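Local coordinates for protein acetyltransferase, GNAT family (Streptococcus agalactiae 2603V/R, PDB 2PC1) that probably transfers an acyl group, as expected of a GNAT-family N-acetyltransferase, to an acceptor that is not known, at residues A[57-62]-A[114-119]. Numbering follows the deposited sequence.
With SO4 (sulfate ion), chain B.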
ATOM      1  N   GLY A  57      -4.279 -12.922 -11.701  1.00 23.51           N
ATOM      2  CA  GLY A  57      -4.030 -13.257 -10.294  1.00 22.50           C
ATOM      3  C   GLY A  57      -3.306 -12.175  -9.501  1.00 19.92           C
ATOM      4  O   GLY A  57      -2.933 -12.398  -8.348  1.00 19.75           O
ATOM      5  N   TYR A  58      -3.092 -11.012 -10.106  1.00 17.89           N
ATOM      6  CA  TYR A  58      -2.371  -9.944  -9.446  1.00 17.86           C
ATOM      7  C   TYR A  58      -3.082  -9.524  -8.159  1.00 16.47           C
ATOM      8  O   TYR A  58      -4.289  -9.338  -8.178  1.00 16.08           O
ATOM      9  CB  TYR A  58      -2.271  -8.711 -10.348  1.00 19.03           C
ATOM     10  CG  TYR A  58      -1.692  -7.524  -9.640  1.00 18.54           C
ATOM     11  CD1 TYR A  58      -0.312  -7.351  -9.572  1.00 18.53           C
ATOM     12  CD2 TYR A  58      -2.504  -6.592  -8.977  1.00 18.70           C
ATOM     13  CE1 TYR A  58       0.228  -6.300  -8.903  1.00 18.12           C
ATOM     14  CE2 TYR A  58      -1.972  -5.526  -8.307  1.00 20.72           C
ATOM     15  CZ  TYR A  58      -0.591  -5.374  -8.273  1.00 17.55           C
ATOM     16  OH  TYR A  58      -0.076  -4.307  -7.616  1.00 19.20           O
ATOM     17  N   PRO A  59      -2.335  -9.369  -7.052  1.00 15.12           N
ATOM     18  CA  PRO A  59      -0.929  -9.703  -6.866  1.00 16.86           C
ATOM     19  C   PRO A  59      -0.781 -11.191  -6.611  1.00 16.84           C
ATOM     20  O   PRO A  59      -1.452 -11.740  -5.729  1.00 17.01           O
ATOM     21  CB  PRO A  59      -0.532  -8.887  -5.635  1.00 17.77           C
ATOM     22  CG  PRO A  59      -1.763  -8.291  -5.110  1.00 16.61           C
ATOM     23  CD  PRO A  59      -2.909  -8.770  -5.835  1.00 13.93           C
ATOM     24  N   ASN A  60       0.076 -11.855  -7.373  1.00 16.21           N
ATOM     25  CA  ASN A  60       0.284 -13.280  -7.198  1.00 15.36           C
ATOM     26  C   ASN A  60       1.636 -13.559  -6.538  1.00 15.31           C
ATOM     27  O   ASN A  60       2.371 -12.647  -6.184  1.00 14.57           O
ATOM     28  CB  ASN A  60       0.134 -14.020  -8.525  1.00 17.09           C
ATOM     29  CG  ASN A  60       1.090 -13.542  -9.581  1.00 21.75           C
ATOM     30  OD1 ASN A  60       2.246 -13.223  -9.301  1.00 22.32           O
ATOM     31  ND2 ASN A  60       0.607 -13.504 -10.832  1.00 28.03           N
ATOM     32  N   ARG A  61       1.956 -14.834  -6.358  1.00 13.20           N
ATOM     33  CA  ARG A  61       3.158 -15.230  -5.645  0.50 15.17           C
ATOM     34  C   ARG A  61       4.392 -14.624  -6.312  1.00 14.53           C
ATOM     35  O   ARG A  61       5.300 -14.158  -5.654  1.00 14.42           O
ATOM     36  CB  ARG A  61       3.239 -16.761  -5.614  0.50 14.39           C
ATOM     37  CG  ARG A  61       4.476 -17.375  -4.963  0.50 16.44           C
ATOM     38  CD  ARG A  61       4.306 -18.891  -4.818  0.50 17.63           C
ATOM     39  NE  ARG A  61       3.269 -19.178  -3.828  0.50 15.30           N
ATOM     40  CZ  ARG A  61       3.483 -19.471  -2.544  0.50  8.70           C
ATOM     41  NH1 ARG A  61       4.715 -19.567  -2.067  0.50 15.33           N
ATOM     42  NH2 ARG A  61       2.451 -19.663  -1.736  0.50 15.11           N
ATOM     43  N   ASN A  62       4.414 -14.659  -7.639  1.00 15.41           N
ATOM     44  CA  ASN A  62       5.531 -14.060  -8.363  1.00 16.19           C
ATOM     45  C   ASN A  62       5.652 -12.559  -8.155  1.00 15.28           C
ATOM     46  O   ASN A  62       6.762 -12.017  -8.093  1.00 15.71           O
ATOM     47  CB  ASN A  62       5.455 -14.365  -9.858  1.00 17.41           C
ATOM     48  CG  ASN A  62       5.690 -15.837 -10.172  1.00 19.09           C
ATOM     49  OD1 ASN A  62       6.355 -16.564  -9.427  1.00 23.27           O
ATOM     50  ND2 ASN A  62       5.122 -16.286 -11.281  1.00 29.80           N
ATOM     51  N   PHE A 114       3.403   3.476  -2.229  1.00 10.22           N
ATOM     52  CA  PHE A 114       2.983   2.242  -1.598  1.00 11.30           C
ATOM     53  C   PHE A 114       2.032   1.527  -2.519  1.00 12.22           C
ATOM     54  O   PHE A 114       1.094   2.135  -2.998  1.00 13.71           O
ATOM     55  CB  PHE A 114       2.247   2.491  -0.264  1.00 11.29           C
ATOM     56  CG  PHE A 114       3.051   3.191   0.812  1.00 10.77           C
ATOM     57  CD1 PHE A 114       4.420   3.372   0.761  1.00 10.48           C
ATOM     58  CD2 PHE A 114       2.369   3.714   1.915  1.00 12.43           C
ATOM     59  CE1 PHE A 114       5.084   4.031   1.785  1.00 11.10           C
ATOM     60  CE2 PHE A 114       3.040   4.365   2.941  1.00 13.25           C
ATOM     61  CZ  PHE A 114       4.377   4.525   2.882  1.00 10.85           C
ATOM     62  N   HIS A 115       2.258   0.231  -2.728  1.00 12.05           N
ATOM     63  CA  HIS A 115       1.392  -0.618  -3.531  1.00 12.88           C
ATOM     64  C   HIS A 115       1.093  -1.886  -2.749  1.00 12.98           C
ATOM     65  O   HIS A 115       1.783  -2.209  -1.772  1.00 11.83           O
ATOM     66  CB  HIS A 115       2.100  -1.070  -4.818  1.00 14.85           C
ATOM     67  CG  HIS A 115       2.605   0.034  -5.698  1.00 18.95           C
ATOM     68  ND1 HIS A 115       1.807   0.679  -6.607  1.00 29.92           N
ATOM     69  CD2 HIS A 115       3.853   0.533  -5.864  1.00 28.65           C
ATOM     70  CE1 HIS A 115       2.535   1.554  -7.281  1.00 19.62           C
ATOM     71  NE2 HIS A 115       3.780   1.492  -6.842  1.00 29.01           N
ATOM     72  N   ARG A 116       0.093  -2.627  -3.200  1.00 12.31           N
ATOM     73  CA  ARG A 116      -0.143  -3.988  -2.724  1.00 11.83           C
ATOM     74  C   ARG A 116      -0.329  -4.031  -1.216  1.00 12.18           C
ATOM     75  O   ARG A 116       0.174  -4.919  -0.524  1.00 14.39           O
ATOM     76  CB  ARG A 116       0.946  -4.943  -3.216  1.00 12.24           C
ATOM     77  CG  ARG A 116       0.847  -5.131  -4.708  1.00 14.32           C
ATOM     78  CD  ARG A 116       1.964  -5.971  -5.297  1.00 13.86           C
ATOM     79  NE  ARG A 116       3.275  -5.311  -5.328  1.00 12.53           N
ATOM     80  CZ  ARG A 116       3.614  -4.372  -6.198  1.00 14.81           C
ATOM     81  NH1 ARG A 116       2.728  -3.891  -7.052  1.00 15.07           N
ATOM     82  NH2 ARG A 116       4.850  -3.890  -6.191  1.00 13.73           N
ATOM     83  N   ILE A 117      -1.055  -3.062  -0.687  1.00 12.32           N
ATOM     84  CA  ILE A 117      -1.290  -2.978   0.726  1.00 12.15           C
ATOM     85  C   ILE A 117      -2.340  -3.999   1.131  1.00 13.42           C
ATOM     86  O   ILE A 117      -3.452  -3.999   0.624  1.00 13.73           O
ATOM     87  CB  ILE A 117      -1.742  -1.571   1.136  1.00 12.66           C
ATOM     88  CG1 ILE A 117      -0.654  -0.543   0.809  1.00 13.63           C
ATOM     89  CG2 ILE A 117      -2.058  -1.533   2.642  1.00 14.08           C
ATOM     90  CD1 ILE A 117      -1.129   0.879   0.863  1.00 14.38           C
ATOM     91  N   ALA A 118      -1.991  -4.865   2.066  1.00 13.65           N
ATOM     92  CA  ALA A 118      -2.906  -5.881   2.543  1.00 14.51           C
ATOM     93  C   ALA A 118      -2.891  -5.843   4.037  1.00 15.87           C
ATOM     94  O   ALA A 118      -1.843  -5.913   4.677  1.00 13.67           O
ATOM     95  CB  ALA A 118      -2.512  -7.232   2.042  1.00 13.78           C
ATOM     96  N   ILE A 119      -4.070  -5.707   4.609  1.00 19.39           N
ATOM     97  CA  ILE A 119      -4.194  -5.427   6.021  1.00 20.72           C
ATOM     98  C   ILE A 119      -5.093  -6.500   6.550  1.00 21.93           C
ATOM     99  O   ILE A 119      -6.233  -6.651   6.088  1.00 21.24           O
ATOM    100  CB  ILE A 119      -4.838  -4.067   6.302  1.00 20.29           C
ATOM    101  CG1 ILE A 119      -4.093  -2.930   5.573  1.00 21.00           C
ATOM    102  CG2 ILE A 119      -4.894  -3.840   7.811  1.00 22.67           C
ATOM    103  CD1 ILE A 119      -2.631  -2.727   5.955  1.00 22.11           C
TER
HETATM  104  S   SO4 B 183      -2.413  -2.120  -5.972  1.00 21.48           S
HETATM  105  O1  SO4 B 183      -2.018  -3.187  -5.085  1.00 33.82           O
HETATM  106  O2  SO4 B 183      -2.269  -0.851  -5.266  1.00 46.73           O
HETATM  107  O3  SO4 B 183      -1.616  -2.101  -7.183  1.00 37.05           O
HETATM  108  O4  SO4 B 183      -3.823  -2.318  -6.297  1.00 25.08           O
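At the break in the central strand 111-119 of the GNAT fold, where the chain turns a corner at Arg116, this arginine meets Tyr58 and Pro59, from the loop leading into helix 61-70, beside a bound sulfate. The tyrosine hydroxyl is the hub. Arg116 NH1 donates to Tyr58 OH over 2.9 Å, with an N-H...O angle of 155° and the oxygen practically in the guanidinium plane. Tyr58 OH in turn gives its own proton to sulfate O3 at 2.7 Å, a relay from cation through phenol to anion that should favour both bonds. The planes of the ring and the guanidinium are 81° apart, so the groups meet edge to edge at nearly a right angle instead of stacking. With CG anti to the backbone N (chi1 172°), Tyr58 extends its ring from the loop across to the arginine.

Arg116 has a positive phi at the corner, and its backbone N makes a bent hydrogen bond to sulfate O1 at 2.9 Å. Its side chain bends at chi3, bringing NH1 back to the phenol while NE forms a salt bridge with Asp67 of helix 61-70; these bonds, with a further one from NH2, fix the rotation of the guanidinium. His115 CB lies over the rim of one face of the guanidinium.

Pro59, joined to Tyr58 by a cis peptide bond, lays CB over the centre of the Tyr58 ring, 4.1 Å above its plane. The same CB touches Arg116 CD at 3.9 Å, so one compact, rigid residue supports both the ring and the aliphatic part of the arginine.

Gln51 and Trp52 also hydrogen-bond the sulfate, which probably came from the crystallisation liquor. Loop, helix and strand therefore join around an anion at the interrupted strand 111-119, which in GNAT enzymes parts from its parallel neighbour, here 144-149, to make the V-shaped opening where acetyl-CoA typically binds.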